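Local atomic coordinates of methyltransferase-like protein (Saccharopolyspora spinosa, PDB entry 4PNE), a protein that catalyses a [4+2] cycloaddition in spinosyn biosynthesis, on a scaffold that resembles S-adenosylmethionine-dependent methyltransferases and holds S-adenosyl-L-homocysteine. Residues T88-G93 and G190-V195; T196-R201 and M290-L295; P252-E257 and A278-Y283. One frame throughout, in Å; residues are numbered along the deposited sequence.

Contact 1 of 3, residues T88-G93 and G190-V195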
loop_
_atom_site.group_PDB
_atom_site.type_symbol
_atom_site.label_atom_id
_atom_site.label_comp_id
_atom_site.label_asym_id
_atom_site.label_seq_id
_atom_site.Cartn_x
_atom_site.Cartn_y
_atom_site.Cartn_z
ATOM N N THR A 88 14.150 4.095 0.835
ATOM C CA THR A 88 13.815 3.905 2.238
ATOM C C THR A 88 14.738 2.942 2.987
ATOM O O THR A 88 14.850 3.041 4.199
ATOM C CB THR A 88 12.374 3.397 2.410
ATOM O OG1 THR A 88 12.214 2.150 1.716
ATOM C CG2 THR A 88 11.419 4.399 1.876
ATOM N N VAL A 89 15.407 2.036 2.283
ATOM C CA VAL A 89 16.271 1.055 2.933
ATOM C C VAL A 89 17.677 1.526 2.646
ATOM O O VAL A 89 18.219 1.281 1.579
ATOM C CB VAL A 89 16.029 -0.373 2.419
ATOM C CG1 VAL A 89 16.990 -1.370 3.047
ATOM C CG2 VAL A 89 14.577 -0.796 2.696
ATOM N N LEU A 90 18.259 2.226 3.607
ATOM C CA LEU A 90 19.471 2.978 3.336
ATOM C C LEU A 90 20.724 2.227 3.786
ATOM O O LEU A 90 21.844 2.632 3.464
ATOM C CB LEU A 90 19.392 4.338 4.017
ATOM C CG LEU A 90 18.151 5.194 3.714
ATOM C CD1 LEU A 90 18.265 6.515 4.442
ATOM C CD2 LEU A 90 17.941 5.407 2.222
ATOM N N ASP A 91 20.542 1.115 4.497
ATOM C CA ASP A 91 21.665 0.320 4.959
ATOM C C ASP A 91 21.181 -1.067 5.342
ATOM O O ASP A 91 19.986 -1.278 5.454
ATOM C CB ASP A 91 22.322 1.004 6.159
ATOM C CG ASP A 91 23.790 0.689 6.284
ATOM O OD1 ASP A 91 24.254 -0.337 5.717
ATOM O OD2 ASP A 91 24.482 1.500 6.938
ATOM N N GLY A 92 22.102 -2.006 5.543
ATOM C CA GLY A 92 21.751 -3.254 6.193
ATOM C C GLY A 92 21.540 -2.993 7.679
ATOM O O GLY A 92 22.029 -2.009 8.222
ATOM N N GLY A 93 20.839 -3.888 8.360
ATOM C CA GLY A 93 20.775 -3.863 9.810
ATOM C C GLY A 93 19.814 -2.863 10.404
ATOM O O GLY A 93 19.913 -2.522 11.578
ATOM N N GLY A 190 15.326 11.209 12.213
ATOM C CA GLY A 190 15.943 10.980 10.924
ATOM C C GLY A 190 15.361 9.808 10.143
ATOM O O GLY A 190 15.732 9.613 9.005
ATOM N N GLY A 191 14.495 9.016 10.769
ATOM C CA GLY A 191 13.876 7.875 10.115
ATOM C C GLY A 191 13.052 8.273 8.904
ATOM O O GLY A 191 12.346 9.276 8.927
ATOM N N ILE A 192 13.095 7.421 7.887
ATOM C CA ILE A 192 12.477 7.683 6.605
ATOM C C ILE A 192 11.156 6.959 6.384
ATOM O O ILE A 192 11.055 5.767 6.668
ATOM C CB ILE A 192 13.408 7.258 5.484
ATOM C CG1 ILE A 192 14.806 7.824 5.688
ATOM C CG2 ILE A 192 12.818 7.671 4.139
ATOM C CD1 ILE A 192 14.917 9.301 5.468
ATOM N N LEU A 193 10.151 7.685 5.896
ATOM C CA LEU A 193 8.869 7.100 5.506
ATOM C C LEU A 193 8.690 7.200 4.012
ATOM O O LEU A 193 8.796 8.288 3.449
ATOM C CB LEU A 193 7.692 7.801 6.193
ATOM C CG LEU A 193 6.271 7.498 5.699
ATOM C CD1 LEU A 193 5.880 6.040 5.971
ATOM C CD2 LEU A 193 5.264 8.488 6.337
ATOM N N GLY A 194 8.400 6.083 3.370
ATOM C CA GLY A 194 8.051 6.088 1.966
ATOM C C GLY A 194 6.590 5.774 1.804
ATOM O O GLY A 194 6.140 4.751 2.311
ATOM N N VAL A 195 5.872 6.645 1.108
ATOM C CA VAL A 195 4.447 6.528 0.865
ATOM C C VAL A 195 4.126 6.441 -0.612
ATOM O O VAL A 195 4.635 7.239 -1.403
ATOM C CB VAL A 195 3.687 7.747 1.439
ATOM C CG1 VAL A 195 2.185 7.757 1.096
ATOM C CG2 VAL A 195 3.959 7.918 2.944
#

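Contact 2 of 3, residues T196-R201 and M290-L295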
loop_
_atom_site.group_PDB
_atom_site.type_symbol
_atom_site.label_atom_id
_atom_site.label_comp_id
_atom_site.label_asym_id
_atom_site.label_seq_id
_atom_site.Cartn_x
_atom_site.Cartn_y
_atom_site.Cartn_z
ATOM N N THR A 196 3.272 5.492 -1.000
ATOM C CA THR A 196 2.696 5.546 -2.330
ATOM C C THR A 196 1.207 5.552 -2.234
ATOM O O THR A 196 0.599 5.004 -1.292
ATOM C CB THR A 196 3.173 4.426 -3.245
ATOM O OG1 THR A 196 2.611 3.172 -2.849
ATOM C CG2 THR A 196 4.689 4.322 -3.244
ATOM N N GLU A 197 0.590 6.196 -3.219
ATOM C CA GLU A 197 -0.839 6.257 -3.176
ATOM C C GLU A 197 -1.427 6.545 -4.536
ATOM O O GLU A 197 -0.819 7.242 -5.386
ATOM C CB GLU A 197 -1.282 7.299 -2.161
ATOM C CG GLU A 197 -2.685 7.132 -1.690
ATOM C CD GLU A 197 -3.005 5.708 -1.231
ATOM O OE1 GLU A 197 -2.706 5.420 -0.043
ATOM O OE2 GLU A 197 -3.576 4.953 -2.043
ATOM N N VAL A 198 -2.611 5.979 -4.740
ATOM C CA VAL A 198 -3.532 6.386 -5.800
ATOM C C VAL A 198 -4.196 7.694 -5.415
ATOM O O VAL A 198 -4.807 7.781 -4.350
ATOM C CB VAL A 198 -4.613 5.297 -6.061
ATOM C CG1 VAL A 198 -5.611 5.730 -7.112
ATOM C CG2 VAL A 198 -3.953 3.968 -6.455
ATOM N N VAL A 199 -4.059 8.701 -6.265
ATOM C CA VAL A 199 -4.580 10.049 -5.994
ATOM C C VAL A 199 -5.461 10.558 -7.134
ATOM O O VAL A 199 -5.450 10.029 -8.221
ATOM C CB VAL A 199 -3.448 11.070 -5.764
ATOM C CG1 VAL A 199 -2.666 10.724 -4.509
ATOM C CG2 VAL A 199 -2.502 11.144 -6.963
ATOM N N LYS A 200 -6.219 11.611 -6.879
ATOM C CA LYS A 200 -6.743 12.394 -7.989
ATOM C C LYS A 200 -5.566 13.144 -8.606
ATOM O O LYS A 200 -4.820 13.808 -7.873
ATOM C CB LYS A 200 -7.816 13.352 -7.475
ATOM C CG LYS A 200 -8.539 14.094 -8.581
ATOM C CD LYS A 200 -9.716 14.855 -8.008
ATOM C CE LYS A 200 -10.658 15.338 -9.103
ATOM N NZ LYS A 200 -10.022 16.374 -9.931
ATOM N N ARG A 201 -5.344 12.991 -9.913
ATOM C CA ARG A 201 -4.119 13.510 -10.512
ATOM C C ARG A 201 -3.983 15.015 -10.349
ATOM O O ARG A 201 -2.901 15.516 -10.091
ATOM C CB ARG A 201 -4.059 13.188 -12.010
ATOM C CG ARG A 201 -2.772 13.692 -12.686
ATOM C CD ARG A 201 -2.742 13.429 -14.179
ATOM N NE ARG A 201 -3.885 13.999 -14.882
ATOM C CZ ARG A 201 -4.906 13.301 -15.377
ATOM N NH1 ARG A 201 -4.941 11.996 -15.282
ATOM N NH2 ARG A 201 -5.895 13.936 -16.007
ATOM N N MET A 290 -7.519 9.460 -12.237
ATOM C CA MET A 290 -6.559 8.991 -11.252
ATOM C C MET A 290 -5.141 9.263 -11.653
ATOM O O MET A 290 -4.806 9.235 -12.822
ATOM C CB MET A 290 -6.713 7.496 -11.037
ATOM C CG MET A 290 -8.005 7.152 -10.355
ATOM S SD MET A 290 -8.286 5.374 -10.345
ATOM C CE MET A 290 -9.068 5.209 -8.748
ATOM N N GLY A 291 -4.288 9.458 -10.658
ATOM C CA GLY A 291 -2.851 9.493 -10.888
ATOM C C GLY A 291 -2.185 8.747 -9.760
ATOM O O GLY A 291 -2.832 7.976 -9.037
ATOM N N TYR A 292 -0.892 8.979 -9.597
ATOM C CA TYR A 292 -0.126 8.208 -8.614
ATOM C C TYR A 292 1.046 9.017 -8.074
ATOM O O TYR A 292 1.702 9.748 -8.814
ATOM C CB TYR A 292 0.369 6.911 -9.248
ATOM C CG TYR A 292 0.609 5.815 -8.249
ATOM C CD1 TYR A 292 -0.433 5.013 -7.824
ATOM C CD2 TYR A 292 1.869 5.599 -7.690
ATOM C CE1 TYR A 292 -0.239 4.016 -6.902
ATOM C CE2 TYR A 292 2.074 4.606 -6.760
ATOM C CZ TYR A 292 1.024 3.811 -6.364
ATOM O OH TYR A 292 1.217 2.815 -5.432
ATOM N N ALA A 293 1.327 8.860 -6.775
ATOM C CA ALA A 293 2.389 9.619 -6.087
ATOM C C ALA A 293 3.330 8.705 -5.330
ATOM O O ALA A 293 2.886 7.728 -4.720
ATOM C CB ALA A 293 1.758 10.645 -5.120
ATOM N N ILE A 294 4.632 8.975 -5.435
ATOM C CA ILE A 294 5.625 8.421 -4.547
ATOM C C ILE A 294 6.178 9.555 -3.698
ATOM O O ILE A 294 6.671 10.552 -4.242
ATOM C CB ILE A 294 6.785 7.719 -5.306
ATOM C CG1 ILE A 294 6.238 6.666 -6.277
ATOM C CG2 ILE A 294 7.762 7.099 -4.318
ATOM C CD1 ILE A 294 7.344 6.087 -7.190
ATOM N N LEU A 295 5.998 9.470 -2.383
ATOM C CA LEU A 295 6.468 10.480 -1.431
ATOM C C LEU A 295 7.525 9.896 -0.488
ATOM O O LEU A 295 7.371 8.783 0.023
ATOM C CB LEU A 295 5.291 11.014 -0.609
ATOM C CG LEU A 295 3.984 11.320 -1.373
ATOM C CD1 LEU A 295 2.859 11.741 -0.425
ATOM C CD2 LEU A 295 4.214 12.369 -2.467
HETATM O O HOH W 1 -2.941 10.240 -14.677
#

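Contact 3 of 3, residues P252-E257 and A278-Y283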
loop_
_atom_site.group_PDB
_atom_site.type_symbol
_atom_site.label_atom_id
_atom_site.label_comp_id
_atom_site.label_asym_id
_atom_site.label_seq_id
_atom_site.Cartn_x
_atom_site.Cartn_y
_atom_site.Cartn_z
ATOM N N PRO A 252 -6.296 -0.710 -16.516
ATOM C CA PRO A 252 -6.792 -1.478 -17.666
ATOM C C PRO A 252 -6.274 -2.907 -17.639
ATOM O O PRO A 252 -7.042 -3.847 -17.924
ATOM C CB PRO A 252 -6.237 -0.712 -18.884
ATOM C CG PRO A 252 -5.848 0.604 -18.370
ATOM C CD PRO A 252 -5.552 0.493 -16.921
ATOM N N GLN A 253 -5.008 -3.100 -17.277
ATOM C CA GLN A 253 -4.418 -4.426 -17.357
ATOM C C GLN A 253 -4.957 -5.301 -16.240
ATOM O O GLN A 253 -5.314 -6.470 -16.482
ATOM C CB GLN A 253 -2.887 -4.385 -17.319
ATOM C CG GLN A 253 -2.294 -3.747 -18.573
ATOM C CD GLN A 253 -0.811 -4.027 -18.805
ATOM O OE1 GLN A 253 -0.206 -4.899 -18.180
ATOM N NE2 GLN A 253 -0.220 -3.269 -19.728
ATOM N N PHE A 254 -5.074 -4.765 -15.033
ATOM C CA PHE A 254 -5.611 -5.571 -13.943
ATOM C C PHE A 254 -7.073 -5.938 -14.201
ATOM O O PHE A 254 -7.465 -7.073 -13.936
ATOM C CB PHE A 254 -5.471 -4.846 -12.604
ATOM C CG PHE A 254 -5.971 -5.650 -11.444
ATOM C CD1 PHE A 254 -5.193 -6.645 -10.921
ATOM C CD2 PHE A 254 -7.229 -5.423 -10.911
ATOM C CE1 PHE A 254 -5.654 -7.439 -9.880
ATOM C CE2 PHE A 254 -7.703 -6.205 -9.862
ATOM C CZ PHE A 254 -6.918 -7.194 -9.350
ATOM N N ALA A 255 -7.860 -5.022 -14.763
ATOM C CA ALA A 255 -9.265 -5.283 -15.067
ATOM C C ALA A 255 -9.396 -6.427 -16.051
ATOM O O ALA A 255 -10.263 -7.285 -15.903
ATOM C CB ALA A 255 -9.951 -4.040 -15.618
ATOM N N GLU A 256 -8.548 -6.431 -17.072
ATOM C CA GLU A 256 -8.571 -7.525 -18.020
ATOM C C GLU A 256 -8.253 -8.860 -17.320
ATOM O O GLU A 256 -8.940 -9.868 -17.540
ATOM C CB GLU A 256 -7.604 -7.252 -19.163
ATOM C CG GLU A 256 -7.389 -8.462 -20.028
ATOM C CD GLU A 256 -6.760 -8.137 -21.355
ATOM O OE1 GLU A 256 -6.413 -6.958 -21.599
ATOM O OE2 GLU A 256 -6.592 -9.083 -22.145
ATOM N N GLU A 257 -7.248 -8.867 -16.441
ATOM C CA GLU A 257 -6.914 -10.082 -15.679
ATOM C C GLU A 257 -8.065 -10.573 -14.808
ATOM O O GLU A 257 -8.319 -11.782 -14.692
ATOM C CB GLU A 257 -5.687 -9.830 -14.787
ATOM C CG GLU A 257 -4.454 -9.476 -15.550
ATOM C CD GLU A 257 -4.020 -10.587 -16.476
ATOM O OE1 GLU A 257 -3.764 -11.707 -15.967
ATOM O OE2 GLU A 257 -3.966 -10.345 -17.706
ATOM N N ALA A 278 -16.898 -5.424 -9.893
ATOM C CA ALA A 278 -17.636 -4.707 -10.921
ATOM C C ALA A 278 -17.080 -3.272 -11.099
ATOM O O ALA A 278 -16.928 -2.799 -12.225
ATOM C CB ALA A 278 -19.109 -4.679 -10.563
ATOM N N ALA A 279 -16.724 -2.619 -9.991
ATOM C CA ALA A 279 -16.141 -1.271 -9.999
ATOM C C ALA A 279 -14.775 -1.210 -10.704
ATOM O O ALA A 279 -14.514 -0.306 -11.511
ATOM C CB ALA A 279 -16.021 -0.765 -8.575
ATOM N N VAL A 280 -13.911 -2.187 -10.426
ATOM C CA VAL A 280 -12.617 -2.262 -11.096
ATOM C C VAL A 280 -12.843 -2.421 -12.593
ATOM O O VAL A 280 -12.234 -1.728 -13.404
ATOM C CB VAL A 280 -11.764 -3.427 -10.540
ATOM C CG1 VAL A 280 -10.519 -3.679 -11.370
ATOM C CG2 VAL A 280 -11.403 -3.148 -9.095
ATOM N N CYS A 281 -13.755 -3.299 -12.981
ATOM C CA CYS A 281 -13.952 -3.497 -14.410
ATOM C C CYS A 281 -14.639 -2.301 -15.074
ATOM O O CYS A 281 -14.587 -2.168 -16.289
ATOM C CB CYS A 281 -14.734 -4.780 -14.647
ATOM S SG CYS A 281 -13.683 -6.252 -14.387
ATOM N N ASP A 282 -15.272 -1.449 -14.274
ATOM C CA ASP A 282 -15.841 -0.194 -14.745
ATOM C C ASP A 282 -14.809 0.944 -14.773
ATOM O O ASP A 282 -15.197 2.104 -14.859
ATOM C CB ASP A 282 -17.023 0.205 -13.849
ATOM C CG ASP A 282 -18.092 1.039 -14.568
ATOM O OD1 ASP A 282 -18.269 0.935 -15.803
ATOM O OD2 ASP A 282 -18.779 1.804 -13.864
ATOM N N TYR A 283 -13.510 0.621 -14.765
ATOM C CA TYR A 283 -12.466 1.660 -14.644
ATOM C C TYR A 283 -12.549 2.742 -15.722
ATOM O O TYR A 283 -12.081 3.837 -15.526
ATOM C CB TYR A 283 -11.057 1.041 -14.678
ATOM C CG TYR A 283 -10.675 0.552 -16.044
ATOM C CD1 TYR A 283 -9.997 1.368 -16.933
ATOM C CD2 TYR A 283 -11.044 -0.708 -16.469
ATOM C CE1 TYR A 283 -9.664 0.924 -18.198
ATOM C CE2 TYR A 283 -10.728 -1.154 -17.733
ATOM C CZ TYR A 283 -10.037 -0.329 -18.596
ATOM O OH TYR A 283 -9.719 -0.773 -19.863
HETATM O O HOH W 2 -9.026 -3.717 -19.700
#

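Contact 1 of 3, residues T88-G93 and G190-V195
Thr88 and Ile192 bring the two backbones closest, with their CA atoms 5.9 Å apart, and no hydrogen bond links the segments: the loop leaving helix 73-88 leans on strand 191-195 by van der Waals touch alone, side chains against side chains and against the strand's backbone. Here the end of a helix and the loop after it lie against the sheet of a Rossmann-like methyltransferase fold, away from the ligand pocket: the side chain of Leu193 is about 11 Å from the bound S-adenosyl-L-homocysteine. The methyl CG2 of Thr88 stands over the backbone of Gly194, 3.8 Å from Gly194 N, and lies 4.2 Å from Ile192 CG2. Gly194, with no side chain on the flank facing Thr88, lets the methyl come down onto the backbone. Threonine suits its own place by having two unlike branches: with chi1 at 59°, OG1 sits between the backbone N and the carbonyl carbon, where it is hydrogen-bonded to Val84 O and to Trp165 NE1, while CG2 is left to face the strand. Farther along, exposed Leu90 directs its side chain back to the strand and meets buried Ile192 at about a right angle. Ile192 also touches Thr296 and Arg298 of strand 290-298, so this branched residue packs against both the loop and the adjoining strand. The two aliphatic chains meet at one pair, Leu90 CD1 against Ile192 CG1 at 3.9 Å.

Contact 2 of 3, residues T196-R201 and M290-L295
Tyr292 lays one face of its ring against Glu197 O, which stands 3.3 Å above the ring plane and toward its rim, while Val198 CG2 meets the edge 3.7 Å from Tyr292 CE1. CG is roughly anti to the backbone N (chi1 -154°), which swings the ring across the neighbouring strand to Thr196, whose OG1 donates to Tyr292 OH over 3.0 Å; the phenol also bonds to Gln168 OE1. This face borders the site: Thr196's side chain is about 6 Å from the bound S-adenosyl-L-homocysteine and Tyr292's about 4 Å from that of His61, which binds it. On the other face, small Ala293 packs on Ala223 of helix 223-233, with Val199 beside it. Four backbone bonds join the two segments within the mixed sheet of the methyltransferase-like fold, where strand 290-298 runs antiparallel to the strands beside it. Gly291 N to Val199 O is short and straight (2.8 Å, 169°), and glycine at 291 lets Arg201 CB pack close. Solvent enters where Met290 and Arg201 are partly exposed: CE of the flexible methionine reaches Val198 CG1, and Arg201 NH1, also bonded to His288 O, gives an in-plane bond of 2.7 Å to a water that donates to Met290 O.

Contact 3 of 3, residues P252-E257 and A278-Y283
The ring of Tyr283 takes Pro252 CA over one face, a CH-pi contact in which that carbon lies 3.9 Å from the ring centroid and 25° off the normal, while Val280 O lies in plane at the ring's edge. Phe254 presents an edge instead: Val280 CG1 lies in the plane of its ring, 3.8 Å from Phe254 CD2. Elsewhere Phe254 meets Trp73 edge-to-face and packs on Leu50 and Val53 of helix 36-54. Its side chain is about 4 Å from a bound malonate, probably from the crystallisation liquor, and about 7 Å from that of Ile60, which binds S-adenosyl-L-homocysteine. Between the two rings sits Ala255, whose CB points to the second segment and meets Tyr283 CD2 at 3.6 Å. A methyl is the right size here, since the CA atoms of Ala255 and Cys281 are only 5.1 Å apart and a small residue lets the helices come this near. Val280 adds a branched wall, and Cys281 SG rests near Ala255 O without a hydrogen bond. The contact joins helix 250-260 to the C-terminal end of helix 271-281, a helical pair outside the central sheet of the methyltransferase-like fold. Tyr283 follows just after the helix ends; its chi1 of 72° places CG between the backbone N and the carbonyl carbon, turning the ring back to Pro252. Proline suits its position as a rigid, compact ring that keeps CA, CB and CG together against the tyrosine. One water joins the Pro252 carbonyl, which also takes the helix bond from Glu256 N, to the phenol: it donates to Pro252 O over 2.7 Å and is hydrogen-bonded to Tyr283 OH at 3.0 Å. With no direct hydrogen bond between the segments, their cohesion rests on dispersion and CH-pi contact, with this water as the polar link.

In the fold
Contacts 1 and 2 share strand 191-200 and meet where Val195 O probably accepts a hydrogen bond from Leu295 N, so the pairing of strands 191-200 and 290-298 runs on from contact 2 beside contact 1. Contact 2, with most of its touching residues buried, is held by backbone bonds inside the sheet; contact 1, also largely buried though farther from the chain's centre, joins loop to strand by apolar touch. Contact 3 is only partly buried and, like contact 1, lacks direct hydrogen bonds, but relies on aromatic rings. It lies across the chain's centre from contact 1 and is nested within the loop that contact 2 closes.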